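Septation protein imp2 (Schizosaccharomyces pombe, PDB 5C1F) binds membrane phospholipids through its F-BAR domain, anchors the cytokinetic machinery to the membrane, is required for normal septation and takes part in disassembly of the medial ring. Local coordinates at the interface of chains A and B. Residues are numbered along the deposited sequence; one frame, centred on the assembly and turned at random. Chains: chain A/B, Septation protein imp2.

The interface of chains A and B. Residues chain A 6-8, 209, 212-213, 216; chain B 260, 264, 301.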
# COMPACT_ATOMS: atom_id res chain seq x y z
N LYS A 6 -20.55 16.56 -39.18
CA LYS A 6 -19.14 16.47 -38.81
C LYS A 6 -18.77 15.04 -38.41
O LYS A 6 -18.68 14.73 -37.22
CB LYS A 6 -18.82 17.43 -37.67
CG LYS A 6 -17.39 17.94 -37.65
CD LYS A 6 -17.24 19.19 -38.49
CE LYS A 6 -15.91 19.87 -38.24
NZ LYS A 6 -15.80 21.19 -38.92
N SER A 7 -18.56 14.18 -39.40
CA SER A 7 -18.31 12.76 -39.13
C SER A 7 -17.16 12.20 -39.97
O SER A 7 -16.66 12.88 -40.87
CB SER A 7 -19.58 11.95 -39.39
OG SER A 7 -20.00 12.08 -40.74
N PHE A 8 -16.76 10.97 -39.68
CA PHE A 8 -15.72 10.29 -40.45
C PHE A 8 -16.14 10.13 -41.92
O PHE A 8 -15.30 10.09 -42.81
CB PHE A 8 -15.41 8.91 -39.86
CG PHE A 8 -14.57 8.94 -38.62
CD1 PHE A 8 -14.42 10.10 -37.88
CD2 PHE A 8 -13.91 7.80 -38.19
CE1 PHE A 8 -13.64 10.12 -36.73
CE2 PHE A 8 -13.12 7.81 -37.05
CZ PHE A 8 -12.99 8.97 -36.32
N ASP A 209 -18.44 4.98 -40.70
CA ASP A 209 -19.39 4.98 -39.59
C ASP A 209 -18.94 4.02 -38.50
O ASP A 209 -18.93 4.36 -37.32
CB ASP A 209 -20.80 4.62 -40.07
CG ASP A 209 -21.52 5.79 -40.72
OD1 ASP A 209 -21.21 6.95 -40.36
OD2 ASP A 209 -22.39 5.55 -41.59
N GLN A 212 -15.85 5.27 -36.79
CA GLN A 212 -16.17 6.35 -35.87
C GLN A 212 -16.77 5.80 -34.59
O GLN A 212 -16.53 6.32 -33.50
CB GLN A 212 -17.12 7.36 -36.52
CG GLN A 212 -17.44 8.54 -35.62
CD GLN A 212 -18.26 9.60 -36.33
OE1 GLN A 212 -18.39 9.58 -37.56
NE2 GLN A 212 -18.82 10.54 -35.57
N ASP A 213 -17.56 4.74 -34.72
CA ASP A 213 -18.12 4.07 -33.55
C ASP A 213 -17.00 3.58 -32.65
O ASP A 213 -17.01 3.81 -31.45
CB ASP A 213 -19.02 2.90 -33.96
CG ASP A 213 -20.34 3.35 -34.55
OD1 ASP A 213 -20.69 4.54 -34.38
OD2 ASP A 213 -21.04 2.52 -35.17
N GLU A 216 -15.26 6.49 -30.86
CA GLU A 216 -16.12 7.04 -29.81
C GLU A 216 -16.22 6.09 -28.61
O GLU A 216 -16.21 6.54 -27.47
CB GLU A 216 -17.51 7.34 -30.36
CG GLU A 216 -17.53 8.49 -31.36
CD GLU A 216 -18.89 8.68 -31.99
OE1 GLU A 216 -19.80 7.89 -31.70
OE2 GLU A 216 -19.04 9.64 -32.79
N VAL B 260 -13.65 13.91 -30.39
CA VAL B 260 -13.85 13.34 -31.72
C VAL B 260 -13.95 14.45 -32.77
O VAL B 260 -13.39 14.33 -33.86
CB VAL B 260 -15.12 12.46 -31.76
CG1 VAL B 260 -15.43 12.01 -33.18
CG2 VAL B 260 -14.95 11.25 -30.85
N ILE B 264 -11.30 14.85 -35.74
CA ILE B 264 -11.67 14.97 -37.14
C ILE B 264 -11.00 16.19 -37.76
O ILE B 264 -10.40 16.10 -38.83
CB ILE B 264 -13.20 15.07 -37.30
CG1 ILE B 264 -13.86 13.73 -36.95
CG2 ILE B 264 -13.57 15.47 -38.72
CD1 ILE B 264 -15.37 13.75 -37.01
N ARG B 301 -25.02 11.23 -40.15
CA ARG B 301 -24.46 10.40 -39.09
C ARG B 301 -25.53 10.02 -38.07
O ARG B 301 -26.31 9.10 -38.29
CB ARG B 301 -23.31 11.14 -38.41
CG ARG B 301 -22.80 10.48 -37.14
CD ARG B 301 -22.14 9.14 -37.41
NE ARG B 301 -21.52 8.60 -36.21
CZ ARG B 301 -20.94 7.41 -36.14
NH1 ARG B 301 -20.89 6.63 -37.21
NH2 ARG B 301 -20.41 7.00 -34.99
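B:Arg301 lays its guanidinium flat against the side-chain amide of A:Gln212, tip to tip, with the two planes 13° apart and CD of the amide 3.5 Å from CZ of the arginine. Both groups are planar and polar, so they can stack while their edges bond elsewhere. The arginine edge faces a run of acids. NH1 donates to the backbone carbonyl O of A:Asp209 at 3.0 Å, and to the carboxylate OD1 of the same residue, which it meets from above the carboxylate plane. NH2 forms a salt bridge with OD1 of A:Asp213 at 2.6 Å, reaching this oxygen on its anti side but tilted out of the carboxylate plane, in a rather bent bond (128° at H). A weaker salt bridge runs from NH2 to OE1 of A:Glu216, whose carboxylate stands steeply to the guanidinium. An alanine in place of B:Arg301 would probably leave this acidic cluster without its countercharge and uncover the stacked amide face.

A:Gln212 is itself tied at both ends of its amide: OE1 accepts from the backbone N of A:Phe8 at 3.0 Å, and NE2 donates to OE2 of A:Glu216 at 2.9 Å. With CG anti to the backbone N (chi1 -178°) and an extended chain beyond, the amide reaches the arginine, and these two bonds limit its rotation.

Beside this polar grip lies an apolar one. B:Ile264 brings CG1 to within 3.6 Å of CE1 of A:Phe8, its CD1 lying at the ring edge, while CB of A:Gln212 covers one ring face. B:Val260 sets CG2 against the aliphatic CG of A:Glu216, 3.8 Å away.

The acids and A:Gln212 line one side of the long helix 162-252 of chain A, about its middle, where the chain's own N-terminal residues A:Ser7 and A:Phe8 lie against it. Chain B contributes helix 256-267 and the end of its modelled chain, a patch repeated by two-fold symmetry in the elongated, helical F-BAR dimer.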